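Local structure of McyG protein (Microcystis aeruginosa PCC 7806, 4R0M) at residues G10-N15 with M202-V207; N60-K65 with W88-G93; L116-K121 with T186-G191; E453-E458 with T508-I513. The protein probably activates phenylalanine or a related aryl acid as its adenylate for transfer to the adjoining peptidyl carrier domain in microcystin assembly. All blocks are in the same frame, centred on the assembly; numbering follows the deposited sequence.

Contact 1 (G10-N15 with M202-V207)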
loop_
_atom_site.group_PDB
_atom_site.type_symbol
_atom_site.label_atom_id
_atom_site.label_comp_id
_atom_site.label_asym_id
_atom_site.label_seq_id
_atom_site.Cartn_x
_atom_site.Cartn_y
_atom_site.Cartn_z
ATOM N N GLY A 10 9.637 4.179 -22.985
ATOM C CA GLY A 10 10.721 4.289 -22.016
ATOM C C GLY A 10 11.779 3.229 -22.275
ATOM O O GLY A 10 11.516 2.034 -22.126
ATOM N N GLN A 11 12.974 3.668 -22.666
ATOM C CA GLN A 11 14.082 2.763 -22.978
ATOM C C GLN A 11 15.042 2.620 -21.794
ATOM O O GLN A 11 15.520 3.619 -21.251
ATOM C CB GLN A 11 14.832 3.257 -24.220
ATOM C CG GLN A 11 15.972 2.356 -24.679
ATOM C CD GLN A 11 16.850 3.012 -25.729
ATOM O OE1 GLN A 11 18.034 3.260 -25.494
ATOM N NE2 GLN A 11 16.274 3.302 -26.893
ATOM N N LEU A 12 15.324 1.376 -21.410
ATOM C CA LEU A 12 16.199 1.090 -20.269
ATOM C C LEU A 12 17.167 -0.057 -20.551
ATOM O O LEU A 12 16.764 -1.120 -21.027
ATOM C CB LEU A 12 15.367 0.780 -19.016
ATOM C CG LEU A 12 16.091 0.605 -17.672
ATOM C CD1 LEU A 12 16.558 1.940 -17.107
ATOM C CD2 LEU A 12 15.196 -0.113 -16.674
ATOM N N GLU A 13 18.441 0.170 -20.239
ATOM C CA GLU A 13 19.491 -0.832 -20.424
ATOM C C GLU A 13 19.370 -1.950 -19.394
ATOM O O GLU A 13 19.164 -1.689 -18.208
ATOM C CB GLU A 13 20.873 -0.181 -20.340
ATOM C CG GLU A 13 21.190 0.760 -21.497
ATOM C CD GLU A 13 22.421 1.613 -21.251
ATOM O OE1 GLU A 13 22.494 2.278 -20.192
ATOM O OE2 GLU A 13 23.312 1.631 -22.127
ATOM N N ASP A 14 19.500 -3.190 -19.863
ATOM C CA ASP A 14 19.362 -4.374 -19.014
ATOM C C ASP A 14 20.399 -4.441 -17.895
ATOM O O ASP A 14 21.603 -4.309 -18.130
ATOM C CB ASP A 14 19.420 -5.657 -19.853
ATOM C CG ASP A 14 18.060 -6.074 -20.391
ATOM O OD1 ASP A 14 17.024 -5.684 -19.806
ATOM O OD2 ASP A 14 18.030 -6.810 -21.399
ATOM N N ASN A 15 19.905 -4.643 -16.678
ATOM C CA ASN A 15 20.743 -4.857 -15.509
ATOM C C ASN A 15 20.508 -6.265 -14.982
ATOM O O ASN A 15 19.361 -6.699 -14.858
ATOM C CB ASN A 15 20.418 -3.822 -14.430
ATOM C CG ASN A 15 21.206 -4.038 -13.154
ATOM O OD1 ASN A 15 22.439 -4.046 -13.162
ATOM N ND2 ASN A 15 20.496 -4.212 -12.044
HETATM N N MSE A 202 12.527 -1.985 -11.650
HETATM C CA MSE A 202 11.722 -0.894 -11.188
HETATM C C MSE A 202 12.635 0.114 -10.600
HETATM O O MSE A 202 12.500 1.283 -10.883
HETATM C CB MSE A 202 10.695 -1.418 -10.183
HETATM C CG MSE A 202 9.836 -0.361 -9.510
HETATM SE SE MSE A 202 10.672 0.583 -8.042
HETATM C CE MSE A 202 9.508 2.055 -7.803
ATOM N N THR A 203 13.560 -0.332 -9.787
ATOM C CA THR A 203 14.503 0.552 -9.106
ATOM C C THR A 203 15.252 1.421 -10.102
ATOM O O THR A 203 15.249 2.648 -9.985
ATOM C CB THR A 203 15.545 -0.240 -8.294
ATOM O OG1 THR A 203 16.278 -1.115 -9.150
ATOM C CG2 THR A 203 14.876 -1.060 -7.254
ATOM N N ALA A 204 15.880 0.771 -11.082
ATOM C CA ALA A 204 16.658 1.455 -12.110
ATOM C C ALA A 204 15.807 2.465 -12.877
ATOM O O ALA A 204 16.210 3.618 -13.039
ATOM C CB ALA A 204 17.298 0.446 -13.060
ATOM N N GLY A 205 14.626 2.032 -13.320
ATOM C CA GLY A 205 13.701 2.895 -14.059
ATOM C C GLY A 205 13.269 4.125 -13.280
ATOM O O GLY A 205 13.249 5.231 -13.819
ATOM N N THR A 206 12.936 3.929 -12.007
ATOM C CA THR A 206 12.513 5.022 -11.130
ATOM C C THR A 206 13.657 6.011 -10.869
ATOM O O THR A 206 13.444 7.225 -10.868
ATOM C CB THR A 206 11.938 4.481 -9.800
ATOM O OG1 THR A 206 10.865 3.575 -10.082
ATOM C CG2 THR A 206 11.410 5.608 -8.922
ATOM N N VAL A 207 14.863 5.483 -10.668
ATOM C CA VAL A 207 16.043 6.305 -10.384
ATOM C C VAL A 207 16.422 7.176 -11.586
ATOM O O VAL A 207 16.557 8.395 -11.447
ATOM C CB VAL A 207 17.238 5.443 -9.902
ATOM C CG1 VAL A 207 18.544 6.229 -9.945
ATOM C CG2 VAL A 207 16.981 4.927 -8.492
#
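Leu12 joins the N-terminal loop of the chain to helix 196-210 by pressing its branched end onto Ala204 and Gly205. Its CG stands anti to the backbone N (chi1 -173°), which carries both methyl groups across to the helix. CD2 does most of the touching: it lies 4.0 Å from the backbone N of Gly205 and 4.2 Å from Ala204 CB. The other branch, CD1, reaches to 4.4 Å of that same Ala204 CB, so the alanine methyl faces the fork of the leucine. With no side chain on Gly205, CD2 can approach its backbone N directly.

This small apolar patch is the close-packed half. No hydrogen bond crosses the contact, and around Leu12 the loop turns to solvent, with Gln11, Glu13 and Asp14 all exposed. Within the helix, Met202 O receives two donors, the backbone N of Thr206 and the hydroxyl OG1 of Thr206 at 2.9 Å, the hydroxyl approaching from above the carbonyl plane, 41° out of it. Between these two segments Leu12 carries the contact; Asp14 and Asn15 meet the same helix nearer its start, at His197 and Leu200.

Around the patch, Gly10 is hydrogen-bonded through its backbone to Gly369, and Leu12 also rests on Pro368. Beneath, Met202, present as selenomethionine, packs on Val231 and Phe232 of helix 227-240 and on Trp345 of strand 341-345, which places helix 196-210 between the loop outside and these elements within.

Contact 2 (N60-K65 with W88-G93)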
loop_
_atom_site.group_PDB
_atom_site.type_symbol
_atom_site.label_atom_id
_atom_site.label_comp_id
_atom_site.label_asym_id
_atom_site.label_seq_id
_atom_site.Cartn_x
_atom_site.Cartn_y
_atom_site.Cartn_z
ATOM N N ASN A 60 22.170 -17.736 8.975
ATOM C CA ASN A 60 22.773 -18.923 9.572
ATOM C C ASN A 60 21.808 -19.621 10.529
ATOM O O ASN A 60 21.731 -20.851 10.557
ATOM C CB ASN A 60 24.080 -18.568 10.287
ATOM C CG ASN A 60 24.801 -19.790 10.825
ATOM O OD1 ASN A 60 25.103 -20.728 10.084
ATOM N ND2 ASN A 60 25.079 -19.784 12.123
ATOM N N GLY A 61 21.072 -18.824 11.303
ATOM C CA GLY A 61 20.006 -19.330 12.161
ATOM C C GLY A 61 18.937 -20.056 11.368
ATOM O O GLY A 61 18.461 -21.112 11.784
ATOM N N LEU A 62 18.565 -19.489 10.221
ATOM C CA LEU A 62 17.594 -20.115 9.325
ATOM C C LEU A 62 18.097 -21.461 8.801
ATOM O O LEU A 62 17.375 -22.460 8.856
ATOM C CB LEU A 62 17.234 -19.180 8.162
ATOM C CG LEU A 62 16.357 -17.960 8.473
ATOM C CD1 LEU A 62 16.440 -16.935 7.352
ATOM C CD2 LEU A 62 14.911 -18.364 8.726
ATOM N N GLU A 63 19.335 -21.477 8.307
ATOM C CA GLU A 63 19.980 -22.698 7.818
ATOM C C GLU A 63 20.039 -23.794 8.884
ATOM O O GLU A 63 19.786 -24.964 8.591
ATOM C CB GLU A 63 21.392 -22.397 7.302
ATOM C CG GLU A 63 21.444 -21.716 5.941
ATOM C CD GLU A 63 22.867 -21.485 5.454
ATOM O OE1 GLU A 63 23.654 -20.829 6.172
ATOM O OE2 GLU A 63 23.200 -21.956 4.347
ATOM N N GLN A 64 20.362 -23.408 10.117
ATOM C CA GLN A 64 20.455 -24.349 11.235
ATOM C C GLN A 64 19.107 -24.957 11.627
ATOM O O GLN A 64 19.062 -26.036 12.220
ATOM C CB GLN A 64 21.112 -23.690 12.450
ATOM C CG GLN A 64 22.632 -23.636 12.379
ATOM C CD GLN A 64 23.264 -23.008 13.611
ATOM O OE1 GLN A 64 22.636 -22.898 14.668
ATOM N NE2 GLN A 64 24.521 -22.593 13.481
ATOM N N LYS A 65 18.020 -24.265 11.293
ATOM C CA LYS A 65 16.671 -24.778 11.533
ATOM C C LYS A 65 16.175 -25.652 10.378
ATOM O O LYS A 65 15.057 -26.163 10.416
ATOM C CB LYS A 65 15.683 -23.636 11.812
ATOM C CG LYS A 65 15.974 -22.833 13.074
ATOM C CD LYS A 65 15.649 -23.600 14.348
ATOM C CE LYS A 65 16.410 -23.029 15.536
ATOM N NZ LYS A 65 15.931 -23.575 16.837
ATOM N N TRP A 88 16.239 -9.338 4.444
ATOM C CA TRP A 88 17.519 -9.382 3.742
ATOM C C TRP A 88 18.268 -10.659 3.980
ATOM O O TRP A 88 18.983 -11.131 3.095
ATOM C CB TRP A 88 18.373 -8.168 4.092
ATOM C CG TRP A 88 17.960 -6.947 3.311
ATOM C CD1 TRP A 88 17.219 -5.858 3.761
ATOM C CD2 TRP A 88 18.229 -6.665 1.896
ATOM N NE1 TRP A 88 17.028 -4.944 2.752
ATOM C CE2 TRP A 88 17.606 -5.367 1.609
ATOM C CE3 TRP A 88 18.905 -7.331 0.875
ATOM C CZ2 TRP A 88 17.670 -4.783 0.352
ATOM C CZ3 TRP A 88 18.961 -6.732 -0.390
ATOM C CH2 TRP A 88 18.357 -5.489 -0.643
ATOM N N ALA A 89 18.101 -11.243 5.164
ATOM C CA ALA A 89 18.647 -12.570 5.447
ATOM C C ALA A 89 18.155 -13.581 4.412
ATOM O O ALA A 89 18.950 -14.334 3.845
ATOM C CB ALA A 89 18.271 -13.019 6.848
ATOM N N CYS A 90 16.843 -13.577 4.176
ATOM C CA CYS A 90 16.207 -14.433 3.182
ATOM C C CYS A 90 16.712 -14.133 1.773
ATOM O O CYS A 90 16.997 -15.057 1.002
ATOM C CB CYS A 90 14.680 -14.281 3.242
ATOM S SG CYS A 90 13.927 -14.864 4.782
ATOM N N PHE A 91 16.828 -12.849 1.439
ATOM C CA PHE A 91 17.340 -12.440 0.126
ATOM C C PHE A 91 18.736 -13.011 -0.149
ATOM O O PHE A 91 18.982 -13.566 -1.223
ATOM C CB PHE A 91 17.362 -10.912 -0.015
ATOM C CG PHE A 91 16.000 -10.282 -0.168
ATOM C CD1 PHE A 91 14.913 -11.013 -0.644
ATOM C CD2 PHE A 91 15.814 -8.938 0.132
ATOM C CE1 PHE A 91 13.667 -10.417 -0.793
ATOM C CE2 PHE A 91 14.570 -8.338 -0.018
ATOM C CZ PHE A 91 13.494 -9.080 -0.479
ATOM N N LEU A 92 19.630 -12.889 0.833
ATOM C CA LEU A 92 21.016 -13.344 0.701
ATOM C C LEU A 92 21.145 -14.860 0.557
ATOM O O LEU A 92 22.022 -15.343 -0.160
ATOM C CB LEU A 92 21.861 -12.867 1.886
ATOM C CG LEU A 92 22.077 -11.373 2.149
ATOM C CD1 LEU A 92 22.834 -11.192 3.454
ATOM C CD2 LEU A 92 22.815 -10.682 1.013
ATOM N N GLY A 93 20.274 -15.605 1.235
ATOM C CA GLY A 93 20.342 -17.065 1.221
ATOM C C GLY A 93 19.547 -17.752 0.128
ATOM O O GLY A 93 19.551 -18.979 0.034
#
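The crossover helix of a beta-alpha-beta unit, helix 80-93, which links the parallel strands 72-76 and 96-99, packs through Ala89 and Cys90 against Leu62 near the end of helix 48-64. One branch of the leucine makes the whole contact. Leu62 CD1 comes to 4.1 Å from Cys90 SG and to 4.4 Å from Ala89 CB, so a single methyl is set against two consecutive residues of the facing helix. The thiol is placed for this by its first torsion: SG lies anti to the carbonyl carbon and beside the backbone N (chi1 -65°), which turns it toward the leucine.

The same helix is engaged on other faces too. Phe91 brings its CD2 3.6 Å above the plane of the Trp88 ring, offset toward the rim, and both rings continue to Leu19 of helix 19-27 and Ile235 of helix 227-240. Ala89 also touches Ile58, one turn earlier on helix 48-64.

All three touching residues are buried, and neither hydrogen bond nor charge links the segments. With only methyls and a polarisable sulfur meeting, the attraction is one of dispersion and exclusion of water, fixed by shape rather than by bond direction.

Contact 3 (L116-K121 with T186-G191)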
loop_
_atom_site.group_PDB
_atom_site.type_symbol
_atom_site.label_atom_id
_atom_site.label_comp_id
_atom_site.label_asym_id
_atom_site.label_seq_id
_atom_site.Cartn_x
_atom_site.Cartn_y
_atom_site.Cartn_z
ATOM N N LEU A 116 -3.137 -15.285 6.932
ATOM C CA LEU A 116 -2.002 -16.035 7.465
ATOM C C LEU A 116 -2.220 -17.545 7.361
ATOM O O LEU A 116 -1.337 -18.266 6.892
ATOM C CB LEU A 116 -1.716 -15.629 8.917
ATOM C CG LEU A 116 -0.754 -16.485 9.751
ATOM C CD1 LEU A 116 0.668 -16.463 9.199
ATOM C CD2 LEU A 116 -0.776 -16.035 11.203
ATOM N N GLU A 117 -3.396 -18.008 7.786
ATOM C CA GLU A 117 -3.744 -19.431 7.732
ATOM C C GLU A 117 -3.886 -19.947 6.301
ATOM O O GLU A 117 -3.433 -21.050 5.994
ATOM C CB GLU A 117 -5.018 -19.716 8.537
ATOM C CG GLU A 117 -4.841 -19.552 10.040
ATOM C CD GLU A 117 -6.096 -19.852 10.842
ATOM O OE1 GLU A 117 -7.101 -20.313 10.264
ATOM O OE2 GLU A 117 -6.075 -19.628 12.067
ATOM N N ASN A 118 -4.511 -19.147 5.435
ATOM C CA ASN A 118 -4.702 -19.527 4.034
ATOM C C ASN A 118 -3.384 -19.636 3.275
ATOM O O ASN A 118 -3.137 -20.632 2.595
ATOM C CB ASN A 118 -5.650 -18.557 3.316
ATOM C CG ASN A 118 -7.112 -18.788 3.670
ATOM O OD1 ASN A 118 -7.498 -19.867 4.123
ATOM N ND2 ASN A 118 -7.936 -17.767 3.457
ATOM N N VAL A 119 -2.546 -18.609 3.406
ATOM C CA VAL A 119 -1.229 -18.581 2.776
ATOM C C VAL A 119 -0.379 -19.746 3.290
ATOM O O VAL A 119 0.285 -20.428 2.506
ATOM C CB VAL A 119 -0.520 -17.223 3.004
ATOM C CG1 VAL A 119 0.935 -17.273 2.562
ATOM C CG2 VAL A 119 -1.258 -16.110 2.273
ATOM N N TRP A 120 -0.431 -19.977 4.602
ATOM C CA TRP A 120 0.276 -21.089 5.244
ATOM C C TRP A 120 -0.083 -22.419 4.634
ATOM O O TRP A 120 0.789 -23.266 4.428
ATOM C CB TRP A 120 -0.005 -21.086 6.742
ATOM C CG TRP A 120 0.706 -22.152 7.540
ATOM C CD1 TRP A 120 2.027 -22.151 7.980
ATOM C CD2 TRP A 120 0.136 -23.404 8.056
ATOM N NE1 TRP A 120 2.308 -23.287 8.698
ATOM C CE2 TRP A 120 1.220 -24.081 8.782
ATOM C CE3 TRP A 120 -1.112 -24.015 7.986
ATOM C CZ2 TRP A 120 1.035 -25.309 9.402
ATOM C CZ3 TRP A 120 -1.285 -25.254 8.614
ATOM C CH2 TRP A 120 -0.237 -25.882 9.303
ATOM N N LYS A 121 -1.367 -22.605 4.335
ATOM C CA LYS A 121 -1.850 -23.832 3.699
ATOM C C LYS A 121 -1.436 -23.915 2.227
ATOM O O LYS A 121 -1.053 -24.983 1.746
ATOM C CB LYS A 121 -3.372 -23.959 3.849
ATOM C CG LYS A 121 -3.814 -24.286 5.268
ATOM C CD LYS A 121 -5.311 -24.093 5.475
ATOM C CE LYS A 121 -5.686 -24.318 6.933
ATOM N NZ LYS A 121 -7.161 -24.358 7.150
ATOM N N THR A 186 -12.830 -11.823 -3.962
ATOM C CA THR A 186 -13.453 -12.963 -3.285
ATOM C C THR A 186 -12.465 -14.124 -3.151
ATOM O O THR A 186 -11.535 -14.256 -3.953
ATOM C CB THR A 186 -14.696 -13.481 -4.046
ATOM O OG1 THR A 186 -14.335 -13.819 -5.392
ATOM C CG2 THR A 186 -15.815 -12.443 -4.069
ATOM N N GLY A 187 -12.671 -14.956 -2.132
ATOM C CA GLY A 187 -11.951 -16.221 -1.989
ATOM C C GLY A 187 -10.504 -16.130 -1.539
ATOM O O GLY A 187 -10.172 -15.378 -0.621
HETATM N N MSE A 188 -9.648 -16.908 -2.202
HETATM C CA MSE A 188 -8.249 -17.081 -1.796
HETATM C C MSE A 188 -7.381 -15.914 -2.209
HETATM O O MSE A 188 -7.675 -15.238 -3.199
HETATM C CB MSE A 188 -7.714 -18.385 -2.401
HETATM C CG MSE A 188 -8.392 -19.629 -1.822
HETATM SE SE MSE A 188 -7.905 -19.904 0.073
HETATM C CE MSE A 188 -6.801 -21.524 -0.138
ATOM N N PRO A 189 -6.300 -15.652 -1.443
ATOM C CA PRO A 189 -5.358 -14.579 -1.776
ATOM C C PRO A 189 -4.477 -14.897 -2.989
ATOM O O PRO A 189 -4.202 -16.064 -3.272
ATOM C CB PRO A 189 -4.502 -14.459 -0.511
ATOM C CG PRO A 189 -4.576 -15.804 0.123
ATOM C CD PRO A 189 -5.967 -16.288 -0.154
ATOM N N LYS A 190 -4.041 -13.852 -3.687
ATOM C CA LYS A 190 -3.258 -13.999 -4.911
ATOM C C LYS A 190 -1.777 -13.738 -4.627
ATOM O O LYS A 190 -1.410 -12.666 -4.142
ATOM C CB LYS A 190 -3.779 -13.054 -6.003
ATOM C CG LYS A 190 -5.286 -12.809 -5.968
ATOM C CD LYS A 190 -5.849 -12.326 -7.302
ATOM C CE LYS A 190 -5.486 -10.883 -7.623
ATOM N NZ LYS A 190 -6.256 -9.893 -6.819
ATOM N N GLY A 191 -0.936 -14.723 -4.931
ATOM C CA GLY A 191 0.492 -14.653 -4.625
ATOM C C GLY A 191 1.353 -14.116 -5.750
ATOM O O GLY A 191 1.676 -14.838 -6.693
#
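Asn118 and Met188 form the outer half of this contact, Val119 and Pro189 the inner. Met188 is present as selenomethionine, and its SE stands almost squarely over the face of the Asn118 amide, 3.8 Å from Asn118 CG, with Asn118 ND2 at 4.0 Å and Asn118 OD1 at 4.1 Å. The near-equal spacing shows a soft atom resting on a flat group, with no polar atom singled out. The methionine gets there by folding: its chain bends at chi2 (-68°) and again at chi3 (-111°), bringing the end back toward the helix although the side chain sets out in another direction. Beside it Pro189 lays its ring against the helix, CG at 4.0 Å from Val119 CG2 and CD at 4.2 Å from Asn118 CB.

The next shell positions these groups. Phe181 touches both Val119 and Pro189, filling in behind the inner pair, and Val119 also meets Leu100. Outward the order decays: Thr186 and Gly187 are poorly ordered, and Gly187 has the positive phi that favours glycine. The sequence from Thr182 to Gly191 matches the glycine-rich phosphate-binding signature of adenylate-forming enzymes, and Pro189 has its side chain about 11 Å from the bound phenylalanyl-adenylate. The contact thus lies at the end of that loop nearer strand 190-195, and does not involve the ligand.

Helix 111-122 lies against the four-stranded parallel sheet, Leu116 and Trp120 packing on Ile74 of strand 72-76, while its other side receives the turn from which strand 190-195 leaves to pair antiparallel with strand 176-182.

Contact 4 (E453-E458 with T508-I513)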
loop_
_atom_site.group_PDB
_atom_site.type_symbol
_atom_site.label_atom_id
_atom_site.label_comp_id
_atom_site.label_asym_id
_atom_site.label_seq_id
_atom_site.Cartn_x
_atom_site.Cartn_y
_atom_site.Cartn_z
ATOM N N GLU A 453 -16.752 10.176 -1.357
ATOM C CA GLU A 453 -16.038 9.986 -0.095
ATOM C C GLU A 453 -15.381 11.267 0.414
ATOM O O GLU A 453 -15.481 11.581 1.600
ATOM C CB GLU A 453 -15.006 8.863 -0.223
ATOM C CG GLU A 453 -15.611 7.468 -0.185
ATOM C CD GLU A 453 -14.810 6.445 -0.969
ATOM O OE1 GLU A 453 -13.587 6.632 -1.149
ATOM O OE2 GLU A 453 -15.410 5.443 -1.407
ATOM N N THR A 454 -14.725 12.007 -0.481
ATOM C CA THR A 454 -14.098 13.281 -0.117
ATOM C C THR A 454 -15.156 14.267 0.375
ATOM O O THR A 454 -14.973 14.915 1.409
ATOM C CB THR A 454 -13.310 13.901 -1.294
ATOM O OG1 THR A 454 -12.383 12.940 -1.812
ATOM C CG2 THR A 454 -12.541 15.142 -0.849
ATOM N N THR A 455 -16.263 14.353 -0.363
ATOM C CA THR A 455 -17.381 15.233 -0.014
ATOM C C THR A 455 -17.946 14.893 1.366
ATOM O O THR A 455 -18.197 15.789 2.175
ATOM C CB THR A 455 -18.495 15.175 -1.077
ATOM O OG1 THR A 455 -17.925 15.365 -2.376
ATOM C CG2 THR A 455 -19.542 16.253 -0.830
ATOM N N ILE A 456 -18.127 13.598 1.626
ATOM C CA ILE A 456 -18.585 13.110 2.928
ATOM C C ILE A 456 -17.597 13.493 4.030
ATOM O O ILE A 456 -18.002 13.941 5.105
ATOM C CB ILE A 456 -18.783 11.575 2.922
ATOM C CG1 ILE A 456 -19.880 11.176 1.932
ATOM C CG2 ILE A 456 -19.133 11.061 4.314
ATOM C CD1 ILE A 456 -19.706 9.786 1.358
ATOM N N GLU A 457 -16.306 13.332 3.749
ATOM C CA GLU A 457 -15.262 13.540 4.757
ATOM C C GLU A 457 -15.005 15.008 5.113
ATOM O O GLU A 457 -14.300 15.298 6.080
ATOM C CB GLU A 457 -13.971 12.813 4.360
ATOM C CG GLU A 457 -14.083 11.300 4.494
ATOM C CD GLU A 457 -12.797 10.554 4.180
ATOM O OE1 GLU A 457 -11.911 11.122 3.506
ATOM O OE2 GLU A 457 -12.681 9.384 4.605
ATOM N N GLU A 458 -15.593 15.925 4.344
ATOM C CA GLU A 458 -15.578 17.353 4.676
ATOM C C GLU A 458 -16.426 17.648 5.913
ATOM O O GLU A 458 -16.158 18.604 6.646
ATOM C CB GLU A 458 -16.108 18.188 3.508
ATOM C CG GLU A 458 -15.235 18.195 2.263
ATOM C CD GLU A 458 -15.944 18.785 1.055
ATOM O OE1 GLU A 458 -17.023 19.395 1.224
ATOM O OE2 GLU A 458 -15.423 18.636 -0.070
ATOM N N THR A 508 -26.700 14.925 -1.445
ATOM C CA THR A 508 -27.745 15.315 -2.406
ATOM C C THR A 508 -27.510 16.716 -2.955
ATOM O O THR A 508 -27.639 16.944 -4.159
ATOM C CB THR A 508 -29.173 15.252 -1.813
ATOM O OG1 THR A 508 -29.255 16.070 -0.638
ATOM C CG2 THR A 508 -29.546 13.846 -1.456
ATOM N N GLN A 509 -27.161 17.642 -2.063
ATOM C CA GLN A 509 -26.910 19.038 -2.425
ATOM C C GLN A 509 -25.805 19.191 -3.469
ATOM O O GLN A 509 -25.888 20.062 -4.335
ATOM C CB GLN A 509 -26.562 19.872 -1.185
ATOM C CG GLN A 509 -27.692 20.051 -0.176
ATOM C CD GLN A 509 -28.855 20.881 -0.697
ATOM O OE1 GLN A 509 -28.708 21.682 -1.623
ATOM N NE2 GLN A 509 -30.023 20.694 -0.094
ATOM N N LYS A 510 -24.783 18.339 -3.390
ATOM C CA LYS A 510 -23.610 18.453 -4.259
ATOM C C LYS A 510 -23.684 17.590 -5.514
ATOM O O LYS A 510 -23.158 17.971 -6.560
ATOM C CB LYS A 510 -22.320 18.145 -3.484
ATOM C CG LYS A 510 -22.065 19.033 -2.269
ATOM C CD LYS A 510 -21.690 20.461 -2.650
ATOM C CE LYS A 510 -21.460 21.320 -1.415
ATOM N NZ LYS A 510 -21.144 22.737 -1.752
ATOM N N PHE A 511 -24.339 16.435 -5.414
ATOM C CA PHE A 511 -24.349 15.460 -6.512
ATOM C C PHE A 511 -25.699 15.272 -7.208
ATOM O O PHE A 511 -25.745 14.827 -8.356
ATOM C CB PHE A 511 -23.808 14.107 -6.033
ATOM C CG PHE A 511 -22.338 14.118 -5.725
ATOM C CD1 PHE A 511 -21.405 13.839 -6.717
ATOM C CD2 PHE A 511 -21.884 14.409 -4.442
ATOM C CE1 PHE A 511 -20.045 13.850 -6.438
ATOM C CE2 PHE A 511 -20.527 14.421 -4.156
ATOM C CZ PHE A 511 -19.606 14.140 -5.155
ATOM N N GLY A 512 -26.787 15.600 -6.516
ATOM C CA GLY A 512 -28.130 15.444 -7.078
ATOM C C GLY A 512 -28.729 14.064 -6.865
ATOM O O GLY A 512 -29.890 13.823 -7.203
ATOM N N ILE A 513 -27.928 13.154 -6.317
ATOM C CA ILE A 513 -28.395 11.823 -5.936
ATOM C C ILE A 513 -28.170 11.611 -4.442
ATOM O O ILE A 513 -27.343 12.288 -3.825
ATOM C CB ILE A 513 -27.709 10.698 -6.744
ATOM C CG1 ILE A 513 -26.178 10.808 -6.654
ATOM C CG2 ILE A 513 -28.190 10.710 -8.191
ATOM C CD1 ILE A 513 -25.443 9.523 -6.971
#
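Thr455 and Phe511 meet because each side chain leaves its helix with the leading atom anti to its own carbonyl carbon: OG1 of Thr455 at chi1 -50° and CG of Phe511 at chi1 -69°. The two side chains then slide past each other in opposite directions, and the threonine arrives at the edge of the ring. Thr455 OG1 lies near the ring plane, 3.3 Å from Phe511 CE2 and 3.5 Å from Phe511 CZ, while Thr455 CB lies in that plane, 3.8 Å from CE2. The hydroxyl is therefore set against the C-H rim of the phenyl and not over its face. Its hydrogen bond goes to Glu451 O, a turn back on its own helix, which fixes the rotation of the side chain. The other branch, Thr455 CG2, touches Lys510 CG at 4.0 Å.

The helices belong to the smaller C-terminal part of the adenylation fold, where helices 449-457 and 498-511 pack side by side and strands 468-474 and 479-486 come between them in sequence. Phe511 stands at the very end of its helix; Gly512, with a positive phi of 87°, turns the chain out of it. An alanine in place of Thr455 would keep the beta carbon at the ring edge but is likely to leave Phe511 CE2 and CZ without the adjoining hydroxyl, Lys510 CG without its methyl partner, and Glu451 O without this donor.

Phe511 is seated further by Glu451 and Leu452, and Thr455 by His506. On the solvent side Lys510 NZ and Glu458 OE1 remain 6.1 Å apart, opposite charges that could attract but do not touch.

Contact 2 is the only one whose touching residues are all buried, and it is purely apolar; contacts 1, 3 and 4 sit at partly buried margins and mix apolar groups with backbone, amide or hydroxyl atoms. Contacts 2 and 3 share a setting, since the helices 80-93 and 111-122 both accompany the parallel sheet containing strand 72-76. Contacts 1 and 3 are joined through the chain, strand 190-195 running straight into helix 196-210, although their centres are 32 Å apart. Contact 4 stands alone in the C-terminal part, its centre 52 Å from that of contact 2 on the opposite side of the chain's centre. None of the four is bridged by a hydrogen bond.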